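Local atomic coordinates of putative hemin storage protein (Bordetella bronchiseptica, PDB entry 6AU1), a protein that probably cleaves deacetylated poly-beta-1,6-N-acetyl-D-glucosamine, a biofilm polysaccharide, through the glycoside hydrolase domain modelled here, one part of the longer PgaB (BpsB) protein. Residues I9-L14 with Y91-V96; D13-Y18 with E60-N65; L165-D170 with A190-P195. All coordinates share one frame; numbering follows the deposited sequence.

Contact 1 of 3, residues I9-L14 with Y91-V96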
loop_
_atom_site.group_PDB
_atom_site.type_symbol
_atom_site.label_atom_id
_atom_site.label_comp_id
_atom_site.label_asym_id
_atom_site.label_seq_id
_atom_site.Cartn_x
_atom_site.Cartn_y
_atom_site.Cartn_z
ATOM N N ILE A 9 -5.140 -9.858 8.652
ATOM C CA ILE A 9 -4.073 -9.935 7.666
ATOM C C ILE A 9 -2.695 -9.705 8.250
ATOM O O ILE A 9 -2.534 -9.107 9.310
ATOM C CB ILE A 9 -4.320 -8.946 6.497
ATOM C CG1 ILE A 9 -4.209 -7.489 6.959
ATOM C CG2 ILE A 9 -5.705 -9.201 5.865
ATOM C CD1 ILE A 9 -2.795 -6.886 6.830
ATOM N N VAL A 10 -1.697 -10.211 7.538
ATOM C CA VAL A 10 -0.304 -10.019 7.904
ATOM C C VAL A 10 0.403 -9.492 6.675
ATOM O O VAL A 10 0.313 -10.092 5.606
ATOM C CB VAL A 10 0.370 -11.339 8.373
ATOM C CG1 VAL A 10 1.847 -11.087 8.727
ATOM C CG2 VAL A 10 -0.373 -11.951 9.561
ATOM N N GLN A 11 1.085 -8.360 6.804
ATOM C CA GLN A 11 1.843 -7.823 5.675
ATOM C C GLN A 11 3.315 -8.198 5.842
ATOM O O GLN A 11 3.891 -8.037 6.915
ATOM C CB GLN A 11 1.658 -6.311 5.568
ATOM C CG GLN A 11 2.303 -5.687 4.324
ATOM C CD GLN A 11 1.783 -4.287 4.063
ATOM O OE1 GLN A 11 0.586 -4.037 4.152
ATOM N NE2 GLN A 11 2.677 -3.372 3.735
ATOM N N VAL A 12 3.911 -8.704 4.768
ATOM C CA VAL A 12 5.222 -9.347 4.842
ATOM C C VAL A 12 6.213 -8.769 3.842
ATOM O O VAL A 12 5.893 -8.623 2.655
ATOM C CB VAL A 12 5.084 -10.863 4.587
ATOM C CG1 VAL A 12 6.448 -11.529 4.440
ATOM C CG2 VAL A 12 4.266 -11.519 5.712
ATOM N N ASP A 13 7.420 -8.457 4.323
ATOM C CA ASP A 13 8.490 -7.949 3.472
ATOM C C ASP A 13 9.290 -9.079 2.857
ATOM O O ASP A 13 9.860 -9.887 3.582
ATOM C CB ASP A 13 9.448 -7.057 4.275
ATOM C CG ASP A 13 8.757 -5.881 4.891
ATOM O OD1 ASP A 13 8.435 -4.932 4.136
ATOM O OD2 ASP A 13 8.544 -5.892 6.127
ATOM N N LEU A 14 9.337 -9.142 1.527
ATOM C CA LEU A 14 10.294 -10.037 0.873
ATOM C C LEU A 14 11.722 -9.558 1.137
ATOM O O LEU A 14 12.675 -10.334 1.009
ATOM C CB LEU A 14 10.043 -10.120 -0.628
ATOM C CG LEU A 14 9.517 -11.476 -1.108
ATOM C CD1 LEU A 14 8.316 -11.848 -0.311
ATOM C CD2 LEU A 14 9.188 -11.486 -2.590
ATOM N N TYR A 91 -2.005 -11.605 -1.373
ATOM C CA TYR A 91 -2.160 -10.410 -2.198
ATOM C C TYR A 91 -0.789 -9.947 -2.648
ATOM O O TYR A 91 0.145 -9.937 -1.846
ATOM C CB TYR A 91 -2.816 -9.251 -1.430
ATOM C CG TYR A 91 -4.283 -9.369 -1.083
ATOM C CD1 TYR A 91 -4.817 -10.541 -0.576
ATOM C CD2 TYR A 91 -5.123 -8.265 -1.205
ATOM C CE1 TYR A 91 -6.167 -10.624 -0.224
ATOM C CE2 TYR A 91 -6.462 -8.336 -0.856
ATOM C CZ TYR A 91 -6.977 -9.519 -0.368
ATOM O OH TYR A 91 -8.308 -9.600 -0.018
ATOM N N ALA A 92 -0.665 -9.549 -3.909
ATOM C CA ALA A 92 0.568 -8.930 -4.370
ATOM C C ALA A 92 0.562 -7.465 -3.972
ATOM O O ALA A 92 -0.336 -6.725 -4.350
ATOM C CB ALA A 92 0.720 -9.077 -5.885
ATOM N N TRP A 93 1.562 -7.067 -3.190
ATOM C CA TRP A 93 1.709 -5.688 -2.733
ATOM C C TRP A 93 2.731 -5.003 -3.650
ATOM O O TRP A 93 3.899 -5.401 -3.694
ATOM C CB TRP A 93 2.133 -5.696 -1.256
ATOM C CG TRP A 93 2.652 -4.426 -0.680
ATOM C CD1 TRP A 93 2.300 -3.142 -1.020
ATOM C CD2 TRP A 93 3.635 -4.316 0.350
ATOM N NE1 TRP A 93 3.008 -2.246 -0.250
ATOM C CE2 TRP A 93 3.838 -2.941 0.592
ATOM C CE3 TRP A 93 4.367 -5.252 1.099
ATOM C CZ2 TRP A 93 4.749 -2.472 1.545
ATOM C CZ3 TRP A 93 5.283 -4.782 2.043
ATOM C CH2 TRP A 93 5.453 -3.402 2.260
ATOM N N LEU A 94 2.285 -4.007 -4.416
ATOM C CA LEU A 94 3.136 -3.378 -5.429
ATOM C C LEU A 94 2.909 -1.867 -5.412
ATOM O O LEU A 94 1.815 -1.427 -5.098
ATOM C CB LEU A 94 2.807 -3.963 -6.813
ATOM C CG LEU A 94 3.808 -3.954 -7.968
ATOM C CD1 LEU A 94 5.119 -4.645 -7.577
ATOM C CD2 LEU A 94 3.181 -4.595 -9.210
ATOM N N PRO A 95 3.935 -1.083 -5.764
ATOM C CA PRO A 95 3.728 0.365 -5.904
ATOM C C PRO A 95 2.741 0.675 -7.012
ATOM O O PRO A 95 2.572 -0.104 -7.944
ATOM C CB PRO A 95 5.121 0.892 -6.275
ATOM C CG PRO A 95 6.082 -0.178 -5.820
ATOM C CD PRO A 95 5.326 -1.467 -6.053
ATOM N N VAL A 96 2.097 1.828 -6.908
ATOM C CA VAL A 96 1.243 2.314 -7.968
ATOM C C VAL A 96 2.065 3.144 -8.959
ATOM O O VAL A 96 1.835 3.093 -10.172
ATOM C CB VAL A 96 0.094 3.159 -7.392
ATOM C CG1 VAL A 96 -0.835 3.647 -8.518
ATOM C CG2 VAL A 96 -0.698 2.344 -6.346
#

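Contact 2 of 3, residues D13-Y18 with E60-N65. With SO4 (sulfate ion), chain C.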
loop_
_atom_site.group_PDB
_atom_site.type_symbol
_atom_site.label_atom_id
_atom_site.label_comp_id
_atom_site.label_asym_id
_atom_site.label_seq_id
_atom_site.Cartn_x
_atom_site.Cartn_y
_atom_site.Cartn_z
ATOM N N ASP A 13 7.420 -8.457 4.323
ATOM C CA ASP A 13 8.490 -7.949 3.472
ATOM C C ASP A 13 9.290 -9.079 2.857
ATOM O O ASP A 13 9.860 -9.887 3.582
ATOM C CB ASP A 13 9.448 -7.057 4.275
ATOM C CG ASP A 13 8.757 -5.881 4.891
ATOM O OD1 ASP A 13 8.435 -4.932 4.136
ATOM O OD2 ASP A 13 8.544 -5.892 6.127
ATOM N N LEU A 14 9.337 -9.142 1.527
ATOM C CA LEU A 14 10.294 -10.037 0.873
ATOM C C LEU A 14 11.722 -9.558 1.137
ATOM O O LEU A 14 12.675 -10.334 1.009
ATOM C CB LEU A 14 10.043 -10.120 -0.628
ATOM C CG LEU A 14 9.517 -11.476 -1.108
ATOM C CD1 LEU A 14 8.316 -11.848 -0.311
ATOM C CD2 LEU A 14 9.188 -11.486 -2.590
ATOM N N ASP A 15 11.880 -8.275 1.473
ATOM C CA ASP A 15 13.193 -7.762 1.864
ATOM C C ASP A 15 13.721 -8.492 3.110
ATOM O O ASP A 15 14.924 -8.542 3.331
ATOM C CB ASP A 15 13.150 -6.247 2.132
ATOM C CG ASP A 15 12.866 -5.431 0.879
ATOM O OD1 ASP A 15 13.193 -5.898 -0.234
ATOM O OD2 ASP A 15 12.329 -4.310 1.014
ATOM N N TYR A 16 12.819 -9.053 3.916
ATOM C CA TYR A 16 13.225 -9.809 5.105
ATOM C C TYR A 16 13.593 -11.253 4.757
ATOM O O TYR A 16 14.347 -11.902 5.488
ATOM C CB TYR A 16 12.112 -9.846 6.161
ATOM C CG TYR A 16 11.885 -8.606 7.015
ATOM C CD1 TYR A 16 12.452 -7.372 6.704
ATOM C CD2 TYR A 16 11.070 -8.683 8.152
ATOM C CE1 TYR A 16 12.210 -6.252 7.498
ATOM C CE2 TYR A 16 10.831 -7.566 8.953
ATOM C CZ TYR A 16 11.396 -6.361 8.621
ATOM O OH TYR A 16 11.147 -5.265 9.427
ATOM N N ILE A 17 13.030 -11.759 3.666
ATOM C CA ILE A 17 13.288 -13.134 3.221
ATOM C C ILE A 17 14.583 -13.218 2.422
ATOM O O ILE A 17 15.392 -14.144 2.606
ATOM C CB ILE A 17 12.132 -13.669 2.349
ATOM C CG1 ILE A 17 10.806 -13.605 3.122
ATOM C CG2 ILE A 17 12.448 -15.087 1.816
ATOM C CD1 ILE A 17 9.588 -13.978 2.297
ATOM N N TYR A 18 14.763 -12.260 1.512
ATOM C CA TYR A 18 15.918 -12.251 0.607
ATOM C C TYR A 18 17.249 -12.433 1.329
ATOM O O TYR A 18 17.478 -11.828 2.377
ATOM C CB TYR A 18 15.973 -10.933 -0.193
ATOM C CG TYR A 18 17.241 -10.855 -1.018
ATOM C CD1 TYR A 18 17.363 -11.580 -2.190
ATOM C CD2 TYR A 18 18.334 -10.106 -0.593
ATOM C CE1 TYR A 18 18.531 -11.548 -2.941
ATOM C CE2 TYR A 18 19.510 -10.067 -1.339
ATOM C CZ TYR A 18 19.598 -10.790 -2.510
ATOM O OH TYR A 18 20.758 -10.767 -3.263
ATOM N N GLU A 60 14.392 -2.253 -8.253
ATOM C CA GLU A 60 14.355 -3.701 -8.487
ATOM C C GLU A 60 13.079 -4.303 -7.925
ATOM O O GLU A 60 12.513 -3.774 -6.961
ATOM C CB GLU A 60 15.563 -4.388 -7.853
ATOM C CG GLU A 60 16.908 -3.906 -8.377
ATOM C CD GLU A 60 18.065 -4.689 -7.789
ATOM O OE1 GLU A 60 17.985 -5.083 -6.608
ATOM O OE2 GLU A 60 19.058 -4.904 -8.508
ATOM N N VAL A 61 12.625 -5.408 -8.520
ATOM C CA VAL A 61 11.459 -6.110 -7.989
ATOM C C VAL A 61 11.774 -7.596 -7.828
ATOM O O VAL A 61 12.896 -8.030 -8.081
ATOM C CB VAL A 61 10.211 -5.931 -8.879
ATOM C CG1 VAL A 61 9.702 -4.487 -8.820
ATOM C CG2 VAL A 61 10.524 -6.332 -10.325
ATOM N N TYR A 62 10.782 -8.363 -7.379
ATOM C CA TYR A 62 11.024 -9.778 -7.070
ATOM C C TYR A 62 10.309 -10.720 -8.039
ATOM O O TYR A 62 9.929 -11.836 -7.686
ATOM C CB TYR A 62 10.594 -10.072 -5.630
ATOM C CG TYR A 62 11.510 -9.479 -4.557
ATOM C CD1 TYR A 62 12.815 -9.943 -4.402
ATOM C CD2 TYR A 62 11.062 -8.477 -3.693
ATOM C CE1 TYR A 62 13.655 -9.415 -3.428
ATOM C CE2 TYR A 62 11.890 -7.953 -2.701
ATOM C CZ TYR A 62 13.180 -8.429 -2.577
ATOM O OH TYR A 62 14.011 -7.921 -1.601
ATOM N N PHE A 63 10.133 -10.268 -9.276
ATOM C CA PHE A 63 9.501 -11.092 -10.312
ATOM C C PHE A 63 10.043 -10.648 -11.673
ATOM O O PHE A 63 10.415 -9.485 -11.842
ATOM C CB PHE A 63 7.964 -10.968 -10.260
ATOM C CG PHE A 63 7.463 -9.554 -10.436
ATOM C CD1 PHE A 63 7.366 -8.704 -9.343
ATOM C CD2 PHE A 63 7.105 -9.076 -11.692
ATOM C CE1 PHE A 63 6.929 -7.383 -9.489
ATOM C CE2 PHE A 63 6.659 -7.751 -11.850
ATOM C CZ PHE A 63 6.564 -6.914 -10.739
ATOM N N PRO A 64 10.093 -11.567 -12.644
ATOM C CA PRO A 64 10.648 -11.235 -13.962
ATOM C C PRO A 64 9.704 -10.301 -14.716
ATOM O O PRO A 64 8.493 -10.490 -14.704
ATOM C CB PRO A 64 10.780 -12.600 -14.650
ATOM C CG PRO A 64 9.788 -13.480 -13.954
ATOM C CD PRO A 64 9.692 -12.984 -12.535
ATOM N N ASN A 65 10.266 -9.288 -15.363
ATOM C CA ASN A 65 9.448 -8.304 -16.054
ATOM C C ASN A 65 10.292 -7.554 -17.077
ATOM O O ASN A 65 11.520 -7.678 -17.088
ATOM C CB ASN A 65 8.838 -7.328 -15.054
ATOM C CG ASN A 65 9.866 -6.390 -14.490
ATOM O OD1 ASN A 65 10.003 -5.267 -14.962
ATOM N ND2 ASN A 65 10.637 -6.863 -13.516
HETATM S S SO4 C . 21.851 -7.415 -3.080
HETATM O O1 SO4 C . 20.693 -7.473 -3.970
HETATM O O2 SO4 C . 21.517 -6.645 -1.884
HETATM O O3 SO4 C . 22.960 -6.757 -3.783
HETATM O O4 SO4 C . 22.251 -8.761 -2.682
#

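Contact 3 of 3, residues L165-D170 with A190-P195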
loop_
_atom_site.group_PDB
_atom_site.type_symbol
_atom_site.label_atom_id
_atom_site.label_comp_id
_atom_site.label_asym_id
_atom_site.label_seq_id
_atom_site.Cartn_x
_atom_site.Cartn_y
_atom_site.Cartn_z
ATOM N N LEU A 165 -0.541 12.380 -3.868
ATOM C CA LEU A 165 -0.204 13.631 -4.547
ATOM C C LEU A 165 -0.498 14.770 -3.582
ATOM O O LEU A 165 -1.543 14.755 -2.928
ATOM C CB LEU A 165 -1.027 13.809 -5.826
ATOM C CG LEU A 165 -0.792 12.828 -6.974
ATOM C CD1 LEU A 165 -1.873 12.990 -8.033
ATOM C CD2 LEU A 165 0.599 13.049 -7.588
ATOM N N ASP A 166 0.394 15.753 -3.457
ATOM C CA ASP A 166 0.054 16.851 -2.554
ATOM C C ASP A 166 -0.568 18.017 -3.324
ATOM O O ASP A 166 -0.884 17.877 -4.501
ATOM C CB ASP A 166 1.263 17.294 -1.717
ATOM C CG ASP A 166 2.373 17.948 -2.531
ATOM O OD1 ASP A 166 2.105 18.585 -3.562
ATOM O OD2 ASP A 166 3.539 17.844 -2.097
ATOM N N ASP A 167 -0.779 19.146 -2.649
ATOM C CA ASP A 167 -1.559 20.222 -3.255
ATOM C C ASP A 167 -0.700 21.129 -4.146
ATOM O O ASP A 167 -1.154 22.187 -4.570
ATOM C CB ASP A 167 -2.281 21.038 -2.170
ATOM C CG ASP A 167 -1.346 21.558 -1.090
ATOM O OD1 ASP A 167 -0.137 21.246 -1.121
ATOM O OD2 ASP A 167 -1.839 22.271 -0.187
ATOM N N THR A 168 0.522 20.688 -4.449
ATOM C CA THR A 168 1.382 21.360 -5.431
ATOM C C THR A 168 1.680 20.451 -6.624
ATOM O O THR A 168 2.484 20.800 -7.503
ATOM C CB THR A 168 2.732 21.808 -4.808
ATOM O OG1 THR A 168 3.520 20.650 -4.489
ATOM C CG2 THR A 168 2.493 22.635 -3.551
ATOM N N GLU A 169 1.034 19.280 -6.641
ATOM C CA GLU A 169 1.298 18.231 -7.627
ATOM C C GLU A 169 -0.004 17.790 -8.294
ATOM O O GLU A 169 -1.074 18.034 -7.745
ATOM C CB GLU A 169 1.943 17.016 -6.943
ATOM C CG GLU A 169 3.289 17.297 -6.286
ATOM C CD GLU A 169 3.749 16.145 -5.396
ATOM O OE1 GLU A 169 4.976 15.987 -5.225
ATOM O OE2 GLU A 169 2.891 15.398 -4.876
ATOM N N ASP A 170 0.034 17.139 -9.456
ATOM C CA ASP A 170 1.170 16.964 -10.351
ATOM C C ASP A 170 1.227 18.201 -11.260
ATOM O O ASP A 170 0.219 18.558 -11.869
ATOM C CB ASP A 170 0.954 15.658 -11.140
ATOM C CG ASP A 170 2.101 15.299 -12.052
ATOM O OD1 ASP A 170 2.973 16.144 -12.330
ATOM O OD2 ASP A 170 2.103 14.135 -12.501
ATOM N N ALA A 190 -3.516 29.276 -10.173
ATOM C CA ALA A 190 -4.882 29.751 -10.379
ATOM C C ALA A 190 -5.907 28.821 -9.719
ATOM O O ALA A 190 -6.898 29.273 -9.138
ATOM C CB ALA A 190 -5.170 29.895 -11.870
ATOM N N ILE A 191 -5.668 27.520 -9.816
ATOM C CA ILE A 191 -6.531 26.549 -9.167
ATOM C C ILE A 191 -6.518 26.744 -7.649
ATOM O O ILE A 191 -7.568 26.827 -7.018
ATOM C CB ILE A 191 -6.101 25.111 -9.510
ATOM C CG1 ILE A 191 -6.367 24.824 -10.992
ATOM C CG2 ILE A 191 -6.816 24.127 -8.616
ATOM C CD1 ILE A 191 -5.770 23.502 -11.477
ATOM N N ARG A 192 -5.322 26.827 -7.071
ATOM C CA ARG A 192 -5.187 26.899 -5.615
ATOM C C ARG A 192 -5.775 28.181 -5.027
ATOM O O ARG A 192 -6.211 28.188 -3.880
ATOM C CB ARG A 192 -3.716 26.788 -5.203
ATOM C CG ARG A 192 -3.111 25.380 -5.379
ATOM C CD ARG A 192 -3.562 24.422 -4.277
ATOM N NE ARG A 192 -3.346 24.977 -2.941
ATOM C CZ ARG A 192 -2.164 25.048 -2.332
ATOM N NH1 ARG A 192 -1.067 24.597 -2.930
ATOM N NH2 ARG A 192 -2.082 25.577 -1.119
ATOM N N ALA A 193 -5.789 29.252 -5.815
ATOM C CA ALA A 193 -6.266 30.552 -5.342
ATOM C C ALA A 193 -7.785 30.606 -5.157
ATOM O O ALA A 193 -8.301 31.445 -4.414
ATOM C CB ALA A 193 -5.822 31.653 -6.306
ATOM N N ASP A 194 -8.496 29.724 -5.849
ATOM C CA ASP A 194 -9.957 29.708 -5.826
ATOM C C ASP A 194 -10.447 28.458 -5.090
ATOM O O ASP A 194 -10.291 27.343 -5.584
ATOM C CB ASP A 194 -10.495 29.761 -7.264
ATOM C CG ASP A 194 -12.017 29.802 -7.344
ATOM O OD1 ASP A 194 -12.716 29.125 -6.557
ATOM O OD2 ASP A 194 -12.521 30.508 -8.236
ATOM N N PRO A 195 -11.046 28.645 -3.905
ATOM C CA PRO A 195 -11.436 27.517 -3.049
ATOM C C PRO A 195 -12.330 26.510 -3.764
ATOM O O PRO A 195 -12.226 25.314 -3.490
ATOM C CB PRO A 195 -12.196 28.191 -1.901
ATOM C CG PRO A 195 -11.729 29.595 -1.900
ATOM C CD PRO A 195 -11.428 29.939 -3.321
#

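Contact 1 of 3, residues I9-L14 with Y91-V96
The indole of Trp93 carries this contact: Gln11 lies over one face of its six-membered ring, while Asp13 and the backbone of Val12 stand at its rim. Gln11 CG sits 4.2 Å from the centroid of that ring, close enough to the normal for a CH-pi contact, and Gln11 CD follows at 4.0 Å from Trp93 CE3. The amide does not lie flat on the indole; its plane is tilted 55° from the ring, and the two side chains meet at about a right angle. At the edge, Val12 O lies in the ring plane, 3.9 Å from Trp93 CZ3. Asp13 OD1 approaches the same rim, at 3.8 Å from Trp93 CZ3, and takes a hydrogen bond from Tyr335 OH. More aromatic groups surround the indole: Phe49 and Tyr335 meet it edge-to-face, and His160 comes in with its plane strongly inclined.

Both strands belong to the closed parallel barrel of a TIM-barrel glycoside hydrolase, but 8-12 and 89-94 are not paired. Strand 43-47 runs between them and bonds to both, so Gln11 and Trp93 meet across the barrel interior, with their CA atoms 8.7 Å apart. With chi1 at 166°, the indole swings away from the backbone N of Trp93 and reaches inward toward strand 8-12. Gln11 is extended beyond CG and lays its stem over the ring, while Val12 turns outward against Val44.

Chemically, this is a buried meeting of a large aromatic surface with polar side chains. The segments are joined by CH-pi and van der Waals contact, and the carboxylate at the indole rim is held at OD1 by Tyr335, from a third part of the barrel, so that this polar atom buried beside the indole has a partner.

Contact 2 of 3, residues D13-Y18 with E60-N65
Tyr62 reaches the short, weakly bonded helix at about 14-17 in two ways, with its hydroxyl bonded to Asp15 and its ring lying against Leu14. The hydroxyl donates to Asp15 in a short bond, Tyr62 OH to Asp15 OD1 2.6 Å; Asp15 OD1, lying at the ring edge in its plane, accepts with its anti lone pair. Leu14 covers one face: its CB is 3.9 Å from the centroid of the Tyr62 ring, a CH-pi contact, and Leu14 CD2 continues to within 3.6 Å of Tyr62 CG. The two side chains run past each other in opposite directions. Tyr18 CB adds a looser touch, 3.9 Å from Tyr62 OH.

The second shell fixes these groups. Asp15 OD2 accepts from Asp51 N and Gln47 NE2, so both carboxylate oxygens are engaged, which should limit rotation of the group. Arg71 NH1 is hydrogen-bonded to Tyr62 OH, and its NH2 binds the sulfate. That ion, probably from the crystallisation liquor, also accepts a hydrogen bond from Tyr18 OH (2.6 Å to sulfate O4); with CG anti to the backbone N (chi1 174°), Tyr18 sends its ring outward to meet it. Backbone bonds of Tyr62 to Ala48 and Leu74 anchor the loop.

Helix 14-17 follows the first barrel strand and the loop follows the second, an arrangement of neighbouring beta-alpha loops at the C-terminal mouth of a TIM barrel, the end where such enzymes bind substrate.

Contact 3 of 3, residues L165-D170 with A190-P195
Asp167 and Arg192 lie in an offset stack: carboxylate and guanidinium planes are nearly parallel, 10° apart, and Asp167 OD2 hovers 3.3 Å above the guanidinium plane, toward its rim. The resulting salt bridge, Asp167 OD2 to Arg192 NH2 at 3.4 Å, is therefore one of charges alone, with no N-H aimed at the oxygen. The directed bond goes to the backbone instead, from Arg192 NH1 to Asp167 O at 2.9 Å. It is bent, with an angle of 133° at the hydrogen, and the donor stands well above the carbonyl plane. The bend at chi2 (-76°) brings Arg192 CD within 3.3 Å of Asp167 O, and a second bend at chi3 turns the guanidinium against Asp167. Thr168 CG2 touches the guanidinium edge, and Trp201 of helix 195-223 packs on the same arginine.

The loop presents Asp167 on a well-braced type I turn from Asp166 to Glu169. Asp166 OD1 accepts from both Thr168 N, forming an Asx turn, and Thr168 OG1, the two donors lying on one face of the carboxylate. Thr168 OG1 is bonded to Ser114 too. Glu169 OE2 receives Asp166 N, while its OE1 makes salt bridges with Arg129 and Arg117. Trp248 packs against Asp167.

Arg192 is exposed, so water probably screens the stacked charges. One bent hydrogen bond and an undirected charge pair, probably a modest link, thus join the last turn of helix 188-193 to a loop held by its own turn bonds and by the partners of Thr168 and Glu169.

Contacts 1 and 2 branch from one piece of chain and share Asp13 and Leu14: strand 8-12 leads straight into helix 14-17, so contact 1 spans the barrel interior and contact 2 continues at the mouth. Their centres are 10 Å apart, and they touch where Leu94 CD1 packs on Phe63 CE1 at 3.8 Å. Gln47, beside Trp93 and bonded to Asp15, belongs to the surroundings of both. Contact 3 lies at the surface, its centre about 31 Å from that of contact 1 (nearest atoms about 9 Å apart) and 36 Å, across the chain's centre, from that of contact 2. Contact 2 and its sulfate are at the barrel end where such enzymes typically bind substrate.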